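Local coordinates for ABC transporter (Caldanaerobius, PDB 4G68), which probably serves as the extracellular solute-binding protein of an ABC transporter, capturing xylan-derived sugars for uptake by this thermophilic bacterium, at residues P172-F175 / S176-I179; A238-K241 / L242-V246. All coordinates share one frame; numbering follows the deposited sequence.

Interaction 1: residues P172-F175 / S176-I179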
loop_
_atom_site.group_PDB
_atom_site.type_symbol
_atom_site.label_atom_id
_atom_site.label_comp_id
_atom_site.label_asym_id
_atom_site.label_seq_id
_atom_site.Cartn_x
_atom_site.Cartn_y
_atom_site.Cartn_z
ATOM N N PRO C 172 -3.672 -16.890 -14.742
ATOM C CA PRO C 172 -3.573 -17.949 -13.729
ATOM C C PRO C 172 -4.474 -17.699 -12.483
ATOM O O PRO C 172 -4.581 -16.582 -12.012
ATOM C CB PRO C 172 -2.098 -17.899 -13.361
ATOM C CG PRO C 172 -1.754 -16.426 -13.458
ATOM C CD PRO C 172 -2.519 -15.964 -14.699
ATOM N N THR C 173 -5.059 -18.752 -11.942
ATOM C CA THR C 173 -5.937 -18.651 -10.777
ATOM C C THR C 173 -5.369 -19.345 -9.526
ATOM O O THR C 173 -5.980 -19.198 -8.467
ATOM C CB THR C 173 -7.372 -19.163 -11.067
ATOM O OG1 THR C 173 -7.378 -20.501 -11.559
ATOM C CG2 THR C 173 -8.107 -18.273 -12.134
ATOM N N THR C 174 -4.289 -20.143 -9.706
ATOM C CA THR C 174 -3.620 -20.934 -8.661
ATOM C C THR C 174 -2.121 -20.663 -8.786
ATOM O O THR C 174 -1.638 -20.211 -9.850
ATOM C CB THR C 174 -3.807 -22.497 -8.764
ATOM O OG1 THR C 174 -2.907 -23.030 -9.742
ATOM C CG2 THR C 174 -5.202 -22.917 -9.078
ATOM N N PHE C 175 -1.380 -20.904 -7.710
ATOM C CA PHE C 175 0.062 -20.703 -7.762
ATOM C C PHE C 175 0.755 -21.436 -8.893
ATOM O O PHE C 175 1.452 -20.782 -9.725
ATOM C CB PHE C 175 0.755 -20.960 -6.430
ATOM C CG PHE C 175 2.107 -20.310 -6.383
ATOM C CD1 PHE C 175 2.239 -18.935 -6.140
ATOM C CD2 PHE C 175 3.225 -21.050 -6.630
ATOM C CE1 PHE C 175 3.501 -18.341 -6.113
ATOM C CE2 PHE C 175 4.476 -20.478 -6.600
ATOM C CZ PHE C 175 4.620 -19.122 -6.341
ATOM N N SER C 176 0.443 -22.731 -8.987
ATOM C CA SER C 176 0.979 -23.627 -10.021
ATOM C C SER C 176 0.763 -23.009 -11.384
ATOM O O SER C 176 1.707 -22.984 -12.184
ATOM C CB SER C 176 0.325 -25.022 -9.949
ATOM O OG SER C 176 0.852 -25.728 -8.847
ATOM N N GLU C 177 -0.455 -22.465 -11.629
ATOM C CA GLU C 177 -0.760 -21.819 -12.904
ATOM C C GLU C 177 0.112 -20.563 -13.138
ATOM O O GLU C 177 0.546 -20.287 -14.271
ATOM C CB GLU C 177 -2.257 -21.468 -13.037
ATOM C CG GLU C 177 -3.166 -22.691 -13.069
ATOM C CD GLU C 177 -4.638 -22.395 -13.063
ATOM O OE1 GLU C 177 -5.092 -21.323 -12.595
ATOM O OE2 GLU C 177 -5.392 -23.248 -13.518
ATOM N N LEU C 178 0.353 -19.810 -12.061
ATOM C CA LEU C 178 1.209 -18.630 -12.107
ATOM C C LEU C 178 2.620 -19.008 -12.524
ATOM O O LEU C 178 3.177 -18.360 -13.400
ATOM C CB LEU C 178 1.174 -17.809 -10.798
ATOM C CG LEU C 178 2.149 -16.640 -10.671
ATOM C CD1 LEU C 178 1.831 -15.569 -11.674
ATOM C CD2 LEU C 178 2.099 -16.041 -9.289
ATOM N N ILE C 179 3.189 -20.075 -11.942
ATOM C CA ILE C 179 4.561 -20.503 -12.358
ATOM C C ILE C 179 4.633 -20.878 -13.831
ATOM O O ILE C 179 5.610 -20.530 -14.503
ATOM C CB ILE C 179 5.151 -21.680 -11.478
ATOM C CG1 ILE C 179 5.296 -21.277 -9.997
ATOM C CG2 ILE C 179 6.523 -22.131 -12.026
ATOM C CD1 ILE C 179 6.360 -20.200 -9.722
#

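Interaction 2: residues A238-K241 / L242-V246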
loop_
_atom_site.group_PDB
_atom_site.type_symbol
_atom_site.label_atom_id
_atom_site.label_comp_id
_atom_site.label_asym_id
_atom_site.label_seq_id
_atom_site.Cartn_x
_atom_site.Cartn_y
_atom_site.Cartn_z
ATOM N N ALA C 238 6.638 -20.129 2.127
ATOM C CA ALA C 238 6.452 -18.880 1.347
ATOM C C ALA C 238 7.759 -18.349 0.697
ATOM O O ALA C 238 7.767 -17.906 -0.462
ATOM C CB ALA C 238 5.765 -17.790 2.182
ATOM N N ALA C 239 8.865 -18.397 1.429
ATOM C CA ALA C 239 10.150 -17.893 0.930
ATOM C C ALA C 239 10.564 -18.802 -0.232
ATOM O O ALA C 239 10.933 -18.325 -1.317
ATOM C CB ALA C 239 11.194 -17.855 2.027
ATOM N N GLN C 240 10.440 -20.107 -0.021
ATOM C CA GLN C 240 10.704 -21.058 -1.096
ATOM C C GLN C 240 9.880 -20.662 -2.346
ATOM O O GLN C 240 10.441 -20.512 -3.426
ATOM C CB GLN C 240 10.417 -22.504 -0.665
ATOM C CG GLN C 240 10.746 -23.551 -1.735
ATOM C CD GLN C 240 12.153 -23.408 -2.244
ATOM O OE1 GLN C 240 13.116 -23.723 -1.547
ATOM N NE2 GLN C 240 12.287 -22.897 -3.458
ATOM N N LYS C 241 8.573 -20.469 -2.184
ATOM C CA LYS C 241 7.746 -20.027 -3.337
ATOM C C LYS C 241 8.093 -18.689 -4.000
ATOM O O LYS C 241 7.800 -18.518 -5.198
ATOM C CB LYS C 241 6.261 -20.043 -2.994
ATOM C CG LYS C 241 5.746 -21.416 -2.606
ATOM C CD LYS C 241 4.541 -21.702 -3.443
ATOM C CE LYS C 241 4.089 -23.151 -3.379
ATOM N NZ LYS C 241 3.350 -23.438 -2.124
ATOM N N LEU C 242 8.638 -17.720 -3.246
ATOM C CA LEU C 242 9.082 -16.446 -3.836
ATOM C C LEU C 242 10.287 -16.723 -4.785
ATOM O O LEU C 242 10.351 -16.198 -5.934
ATOM C CB LEU C 242 9.521 -15.488 -2.711
ATOM C CG LEU C 242 9.110 -13.999 -2.639
ATOM C CD1 LEU C 242 10.344 -13.167 -2.261
ATOM C CD2 LEU C 242 8.540 -13.468 -3.931
ATOM N N GLN C 243 11.227 -17.552 -4.298
ATOM C CA GLN C 243 12.448 -17.947 -5.079
ATOM C C GLN C 243 12.112 -18.756 -6.366
ATOM O O GLN C 243 12.776 -18.616 -7.415
ATOM C CB GLN C 243 13.540 -18.650 -4.183
ATOM C CG GLN C 243 14.171 -17.666 -3.159
ATOM C CD GLN C 243 15.527 -18.102 -2.591
ATOM O OE1 GLN C 243 16.459 -17.276 -2.336
ATOM N NE2 GLN C 243 15.668 -19.415 -2.432
ATOM N N ASP C 244 11.093 -19.608 -6.255
ATOM C CA ASP C 244 10.448 -20.266 -7.399
ATOM C C ASP C 244 10.062 -19.294 -8.530
ATOM O O ASP C 244 10.319 -19.545 -9.734
ATOM C CB ASP C 244 9.222 -21.025 -6.893
ATOM C CG ASP C 244 9.616 -22.242 -6.057
ATOM O OD1 ASP C 244 10.834 -22.480 -5.964
ATOM O OD2 ASP C 244 8.727 -22.949 -5.528
ATOM N N MET C 245 9.475 -18.157 -8.163
ATOM C CA MET C 245 9.177 -17.135 -9.171
ATOM C C MET C 245 10.470 -16.546 -9.715
ATOM O O MET C 245 10.572 -16.259 -10.902
ATOM C CB MET C 245 8.308 -16.006 -8.572
ATOM C CG MET C 245 6.957 -16.458 -8.004
ATOM S SD MET C 245 6.033 -15.086 -7.260
ATOM C CE MET C 245 6.136 -13.853 -8.614
ATOM N N VAL C 246 11.458 -16.333 -8.844
ATOM C CA VAL C 246 12.764 -15.797 -9.304
ATOM C C VAL C 246 13.387 -16.749 -10.344
ATOM O O VAL C 246 13.657 -16.342 -11.510
ATOM C CB VAL C 246 13.771 -15.508 -8.139
ATOM C CG1 VAL C 246 15.091 -15.013 -8.688
ATOM C CG2 VAL C 246 13.231 -14.448 -7.164
#

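Interaction 1: residues P172-F175 / S176-I179
T174 and E177 form a capping box at the start of helix 175-187, T174 occupying the N-cap position. The T174 hydroxyl supplies the first half: OG1 accepts from E177 N at 3.1 Å along a fairly straight line, 164° at the hydrogen. Its torsion explains this, since with chi1 at 80° OG1 sits between the backbone N and the carbonyl carbon, turned to the first turn of the helix. The returning half is weak: T174 N lies 3.2 Å from E177 OE1, with a poor angle at the hydrogen. The carboxylate is held mainly one residue earlier. T173 N reaches OE1 of E177 at 2.7 Å, nearly in line with the C-O bond, and T173 OG1 donates to the same oxygen on its syn side at 2.6 Å. E177 reaches back because CG stands beside its own backbone N (chi1 -65°) and the chain beyond is extended, alongside T173. Replacing E177 with an alanine would probably leave T173 N and OG1 without their shared acceptor and let the loop before the helix shift more easily. Backbone bonds from L178 N to T174 O and from I179 N to F175 O begin the helical ladder.

Apolar contacts lie beside the cap. P172 lays CB against the backbone of E177 and L178, and L178 also touches M274 of strand 274-278. The F175 ring meets I179 obliquely, with I179 CG1 3.6 Å from F175 CE2.

Interaction 2: residues A238-K241 / L242-V246
Q240 and D244, both partly exposed, form an i to i+4 side-chain contact within one alpha-helix, 233-248, in a largely buried segment. The evidence for the helix is its backbone ladder: L242 N bonds to A238 O, Q243 N to A239 O and D244 N to Q240 O, the last at 3.0 Å with 166° at the hydrogen. The next rung, M245 N to K241 O, is longer at 3.4 Å and weak.

The side-chain bond bridges the same turn as D244 N to Q240 O. Q240 places CG anti to its backbone N and then bends at chi2, which carries the amide forward along the helix to D244. Its NE2 donates to D244 OD1 at 2.9 Å. The acceptor lies close to the plane of the Q240 amide, yet the donor stands well above the D244 carboxylate plane, 41° out of it. The planes of the two flat groups are turned about 33° apart, and the bond is moderately bent.

Other faces of the turn meet neighbouring helices. A238 and A239 touch Y207 of helix 201-215, and L242 packs on V408 and F412 of helix 398-412. K241 follows a different course from Q240: its chain bends at chi2 and chi4, and NZ forms a salt bridge with E214 of helix 201-215. K241 NZ and D244 OD2 remain 6.4 Å apart, so any attraction between these opposite charges is likely to be weak beside the E214 salt bridge. On the M245 side, CG passes 3.6 Å from K241 O.

Overall arrangement
Both interactions are local, and neither closes a long loop: along the chain, interaction 1 ends before interaction 2 begins, so they stand in series without nesting or crossing. The first joins the loop after helix 161-166 to the start of helix 175-187. Helices 201-215 and 217-224 follow before the second, within helix 233-248. Although separated in sequence, their centres are about 13 Å apart and they pack directly. F175 CE2 lies 3.4 Å from K241 CD, while I179 CD1 lies 4.0 Å from M245 N. Thus the opening turn of helix 175-187 rests on helix 233-248, two helices of the same solute-binding protein fold.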